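Long-range contacts in petrobactin biosynthesis protein AsbB (Bacillus anthracis, PDB 3TO3), which catalyses the ATP-dependent condensation of spermidine with citryl-spermidine intermediates on the pathway to the siderophore petrobactin: residues 34-40 / 571-577; 509-515 / 567-572. The contacts are given in a common frame with arbitrary orientation. Residues are numbered along the deposited sequence.

Interaction 1. Residues 34-40 / 571-577; sequences SLIYEGI and QLTKRRL
Residues 34-37 form the last turn of helix 18-37, and 571-577 is a loop following strand 566-570, with helical phi/psi at 572-576. In register, the nearest CA pairs are S34 with T573 (6.7 Å), E38 with Q571 (5.9 Å) and I40 with K574 (6.6 Å). S34, in the p rotamer, brings its OG 3.0 Å from T573 OG1, a hydroxyl-hydroxyl hydrogen bond. L35 places CD2 4.1 Å from T573 CG2 and 4.2 Å from L577 CD1. E38, extended (m, t), spreads its carboxylate across the backbone amides of T573 and K574: T573 N donates to OE2 (3.0 Å, 162°) and K574 N to OE1 (2.8 Å, 156°). One carboxylate thus accepts two consecutive main-chain NH groups, tying the C-terminal end of helix 18-37 to the loop between strands 566-570 and 585-589, 531 residues away in sequence; OE2 also hydrogen-bonds Y163 OH. E38 O accepts a weak bond from Q571 NE2 (3.0 Å). At G39, phi 74° ends the helix in a Schellman motif, with G39 N bonded to I36 O and I40 N weakly to L35 O. I40 then directs CD1 to within 3.8 Å of T573 CG2, and CG2 to 4.0 Å from L577 CD1, beside F108 of helix 100-110.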
# COMPACT_ATOMS: atom_id res chain seq x y z
N SER B 34 23.47 -2.74 13.45
CA SER B 34 23.05 -1.35 13.60
C SER B 34 22.26 -1.10 14.89
O SER B 34 22.35 0.00 15.45
CB SER B 34 22.33 -0.79 12.36
OG SER B 34 21.07 -1.40 12.19
N LEU B 35 21.52 -2.09 15.39
CA LEU B 35 20.81 -1.89 16.67
C LEU B 35 21.82 -1.72 17.82
O LEU B 35 21.64 -0.87 18.67
CB LEU B 35 19.84 -3.04 16.97
CG LEU B 35 18.62 -3.21 16.04
CD1 LEU B 35 17.92 -4.49 16.38
CD2 LEU B 35 17.68 -2.06 16.16
N ILE B 36 22.90 -2.50 17.81
CA ILE B 36 23.92 -2.35 18.82
C ILE B 36 24.74 -1.08 18.57
O ILE B 36 24.94 -0.29 19.48
CB ILE B 36 24.85 -3.54 18.87
CG1 ILE B 36 24.05 -4.82 19.05
CG2 ILE B 36 25.89 -3.39 20.00
CD1 ILE B 36 24.96 -6.05 19.00
N TYR B 37 25.20 -0.88 17.33
CA TYR B 37 26.03 0.28 17.03
C TYR B 37 25.36 1.59 17.48
O TYR B 37 26.00 2.44 18.05
CB TYR B 37 26.34 0.37 15.52
CG TYR B 37 27.33 1.48 15.13
CD1 TYR B 37 28.55 1.65 15.81
CD2 TYR B 37 27.05 2.33 14.07
CE1 TYR B 37 29.43 2.64 15.46
CE2 TYR B 37 27.94 3.31 13.69
CZ TYR B 37 29.12 3.47 14.39
OH TYR B 37 30.00 4.44 14.01
N GLU B 38 24.08 1.77 17.18
CA GLU B 38 23.44 3.06 17.44
C GLU B 38 22.93 3.12 18.89
O GLU B 38 22.34 4.09 19.29
CB GLU B 38 22.26 3.28 16.48
CG GLU B 38 22.67 3.34 15.04
CD GLU B 38 21.52 3.60 14.06
OE1 GLU B 38 20.41 4.04 14.47
OE2 GLU B 38 21.74 3.36 12.84
N GLY B 39 23.13 2.04 19.64
CA GLY B 39 22.70 1.98 21.03
C GLY B 39 21.20 1.84 21.20
O GLY B 39 20.69 2.14 22.24
N ILE B 40 20.49 1.40 20.17
CA ILE B 40 19.05 1.19 20.31
C ILE B 40 18.80 0.07 21.33
O ILE B 40 17.83 0.11 22.08
CB ILE B 40 18.40 0.86 18.96
CG1 ILE B 40 18.51 2.06 18.03
CG2 ILE B 40 16.93 0.45 19.13
CD1 ILE B 40 18.32 1.74 16.58
N GLN B 571 22.03 8.49 13.42
CA GLN B 571 21.53 7.17 13.72
C GLN B 571 20.40 6.90 12.72
O GLN B 571 19.26 7.29 12.94
CB GLN B 571 20.89 7.20 15.11
CG GLN B 571 21.81 7.59 16.23
CD GLN B 571 21.08 7.69 17.55
OE1 GLN B 571 20.26 8.59 17.76
NE2 GLN B 571 21.35 6.76 18.46
N LEU B 572 20.69 6.10 11.72
CA LEU B 572 19.76 5.89 10.61
C LEU B 572 18.66 4.89 10.93
O LEU B 572 17.50 5.08 10.58
CB LEU B 572 20.53 5.43 9.37
CG LEU B 572 21.64 6.38 8.91
CD1 LEU B 572 22.59 5.66 7.98
CD2 LEU B 572 21.06 7.61 8.23
N THR B 573 19.02 3.81 11.60
CA THR B 573 18.06 2.83 12.02
C THR B 573 17.14 3.40 13.10
O THR B 573 15.94 3.21 13.05
CB THR B 573 18.78 1.55 12.49
OG1 THR B 573 19.54 1.02 11.39
CG2 THR B 573 17.80 0.52 12.98
N LYS B 574 17.69 4.13 14.07
CA LYS B 574 16.84 4.65 15.14
C LYS B 574 15.65 5.43 14.57
O LYS B 574 14.53 5.39 15.11
CB LYS B 574 17.63 5.55 16.10
CG LYS B 574 16.83 5.98 17.32
CD LYS B 574 17.76 6.72 18.29
CE LYS B 574 17.07 7.14 19.59
NZ LYS B 574 17.08 6.04 20.61
N ARG B 575 15.91 6.11 13.46
CA ARG B 575 14.89 6.94 12.85
C ARG B 575 13.66 6.15 12.37
O ARG B 575 12.56 6.70 12.28
CB ARG B 575 15.52 7.75 11.70
CG ARG B 575 14.65 8.88 11.19
CD ARG B 575 15.53 10.00 10.68
NE ARG B 575 16.92 9.55 10.54
CZ ARG B 575 17.96 10.36 10.42
NH1 ARG B 575 19.18 9.86 10.30
NH2 ARG B 575 17.78 11.68 10.43
N ARG B 576 13.85 4.87 12.09
CA ARG B 576 12.79 4.02 11.57
C ARG B 576 11.93 3.45 12.68
O ARG B 576 10.89 2.84 12.39
CB ARG B 576 13.37 2.83 10.80
CG ARG B 576 14.57 3.16 9.95
CD ARG B 576 14.25 3.10 8.47
NE ARG B 576 14.76 1.87 7.87
CZ ARG B 576 16.02 1.69 7.49
NH1 ARG B 576 16.91 2.68 7.63
NH2 ARG B 576 16.41 0.53 6.95
N LEU B 577 12.42 3.53 13.92
CA LEU B 577 11.64 3.06 15.08
C LEU B 577 10.89 4.11 15.92
O LEU B 577 10.26 3.75 16.92
CB LEU B 577 12.52 2.19 15.99
CG LEU B 577 13.33 1.17 15.18
CD1 LEU B 577 14.47 0.67 15.99
CD2 LEU B 577 12.45 0.03 14.66

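Interaction 2. Residues 509-515 / 567-572; sequences LDALFLF and FYAEQL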
# COMPACT_ATOMS: atom_id res chain seq x y z
N LEU B 509 33.25 13.10 7.63
CA LEU B 509 33.46 11.98 8.53
C LEU B 509 32.37 10.94 8.33
O LEU B 509 32.65 9.76 8.18
CB LEU B 509 33.51 12.42 10.01
CG LEU B 509 34.68 13.35 10.32
CD1 LEU B 509 34.72 13.63 11.83
CD2 LEU B 509 36.02 12.79 9.80
N ASP B 510 31.13 11.42 8.35
CA ASP B 510 29.93 10.58 8.31
C ASP B 510 29.59 10.06 6.92
O ASP B 510 29.34 8.88 6.73
CB ASP B 510 28.75 11.40 8.86
CG ASP B 510 27.74 10.56 9.60
OD1 ASP B 510 28.14 9.60 10.27
OD2 ASP B 510 26.53 10.87 9.53
N ALA B 511 29.56 10.92 5.93
CA ALA B 511 29.10 10.45 4.64
C ALA B 511 30.25 9.80 3.85
O ALA B 511 30.18 8.62 3.48
CB ALA B 511 28.40 11.53 3.88
N LEU B 512 31.28 10.58 3.55
CA LEU B 512 32.42 10.05 2.81
C LEU B 512 33.08 8.83 3.47
O LEU B 512 33.37 7.84 2.78
CB LEU B 512 33.47 11.15 2.58
CG LEU B 512 34.66 10.76 1.69
CD1 LEU B 512 34.25 10.37 0.24
CD2 LEU B 512 35.69 11.90 1.69
N PHE B 513 33.32 8.89 4.78
CA PHE B 513 34.18 7.91 5.46
C PHE B 513 33.39 6.82 6.15
O PHE B 513 33.39 5.70 5.69
CB PHE B 513 35.14 8.59 6.45
CG PHE B 513 36.29 9.29 5.77
CD1 PHE B 513 36.83 8.79 4.60
CD2 PHE B 513 36.81 10.46 6.28
CE1 PHE B 513 37.89 9.42 3.97
CE2 PHE B 513 37.85 11.10 5.64
CZ PHE B 513 38.39 10.58 4.48
N LEU B 514 32.69 7.17 7.22
CA LEU B 514 31.95 6.20 8.00
C LEU B 514 31.02 5.30 7.15
O LEU B 514 31.11 4.09 7.25
CB LEU B 514 31.19 6.91 9.14
CG LEU B 514 30.56 6.04 10.24
CD1 LEU B 514 30.21 6.86 11.48
CD2 LEU B 514 29.31 5.37 9.72
N PHE B 515 30.15 5.86 6.33
CA PHE B 515 29.19 5.03 5.57
C PHE B 515 29.67 4.58 4.19
O PHE B 515 28.96 3.87 3.50
CB PHE B 515 27.82 5.71 5.38
CG PHE B 515 27.06 5.89 6.66
CD1 PHE B 515 26.68 4.78 7.41
CD2 PHE B 515 26.73 7.17 7.12
CE1 PHE B 515 25.99 4.95 8.62
CE2 PHE B 515 26.04 7.35 8.32
CZ PHE B 515 25.66 6.25 9.07
N PHE B 567 33.04 12.36 17.15
CA PHE B 567 32.03 13.23 16.56
C PHE B 567 30.69 12.52 16.53
O PHE B 567 30.60 11.33 16.87
CB PHE B 567 32.41 13.64 15.15
CG PHE B 567 32.15 12.58 14.14
CD1 PHE B 567 31.02 12.63 13.34
CD2 PHE B 567 33.03 11.52 13.99
CE1 PHE B 567 30.77 11.63 12.40
CE2 PHE B 567 32.79 10.53 13.06
CZ PHE B 567 31.66 10.59 12.27
N TYR B 568 29.66 13.25 16.09
CA TYR B 568 28.28 12.79 16.13
C TYR B 568 27.84 12.32 14.76
O TYR B 568 27.70 13.10 13.84
CB TYR B 568 27.34 13.90 16.64
CG TYR B 568 27.34 14.03 18.15
CD1 TYR B 568 27.49 12.90 18.95
CD2 TYR B 568 27.19 15.26 18.79
CE1 TYR B 568 27.50 12.99 20.35
CE2 TYR B 568 27.19 15.36 20.20
CZ TYR B 568 27.35 14.21 20.97
OH TYR B 568 27.36 14.25 22.35
N ALA B 569 27.64 11.01 14.65
CA ALA B 569 27.11 10.35 13.46
C ALA B 569 25.58 10.13 13.52
O ALA B 569 25.02 9.84 14.57
CB ALA B 569 27.79 9.04 13.30
N GLU B 570 24.92 10.25 12.37
CA GLU B 570 23.51 10.00 12.22
C GLU B 570 23.15 8.62 12.72
O GLU B 570 23.84 7.67 12.40
CB GLU B 570 23.14 10.05 10.74
CG GLU B 570 23.11 11.43 10.14
CD GLU B 570 22.06 12.33 10.77
OE1 GLU B 570 20.92 11.85 11.01
OE2 GLU B 570 22.37 13.52 11.03
N GLN B 571 22.03 8.49 13.42
CA GLN B 571 21.53 7.17 13.72
C GLN B 571 20.40 6.90 12.72
O GLN B 571 19.26 7.29 12.94
CB GLN B 571 20.89 7.20 15.11
CG GLN B 571 21.81 7.59 16.23
CD GLN B 571 21.08 7.69 17.55
OE1 GLN B 571 20.26 8.59 17.76
NE2 GLN B 571 21.35 6.76 18.46
N LEU B 572 20.69 6.10 11.72
CA LEU B 572 19.76 5.89 10.61
C LEU B 572 18.66 4.89 10.93
O LEU B 572 17.50 5.08 10.58
CB LEU B 572 20.53 5.43 9.37
CG LEU B 572 21.64 6.38 8.91
CD1 LEU B 572 22.59 5.66 7.98
CD2 LEU B 572 21.06 7.61 8.23
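This is a buried helix-on-strand contact within the FhuF-like region of an IucA/IucC-family synthetase: part of helix 502-528 crosses strand 567-570 almost perpendicularly, at -80°, with the two axes 8.8 Å apart at closest approach. The nearest CA pair is D510 and A569, 5.9 Å apart. A wider pi-type turn runs through 509-515, and its i to i-5 bonds are L514 N to L509 O at 2.8 Å and F515 N to D510 O at 3.2 Å. L509 CB sits over the F567 ring, 3.7 Å from the centroid and 20° off the normal, a CH-pi contact. L514 CD1 reaches A569 CB at 3.7 Å and F567 CZ at 4.1 Å, while L572 CD1 lies over a face of F515, 3.3 Å from CZ. The polar link is modest: E570 N donates a weak hydrogen bond to D510 OD2 (3.3 Å, 170°), and the buried D510 OD1 has no hydrogen-bonding partner in the model. Strand 585-589 lies alongside as the antiparallel partner, with backbone hydrogen bonds between F567 and V588 and between A569 and H586, while L512 and F513 of the helix pack against I422 and I426 of helix 410-432.

Interactions 1 and 2 have centres 13 Å apart and share Q571 and L572, where strand 566-570 gives way to the loop. Q571 takes part in interaction 1 alone, whereas L572 contributes mainly to interaction 2. Two further links join them: a salt bridge between R575 NH1 and E570 OE1 (2.7 Å), although the R575 side chain is poorly ordered, and packing of Y37 OH against L514 CD1 (3.5 Å). Both approach the nucleotide site without lining it: the side chain of F515 is about 7 Å from bound ATP and that of L572 about 9 Å. Y163, next in sequence to pocket residue P162, hydrogen-bonds E38 and stacks edge-to-face on F515, so it may relate both contacts to that side.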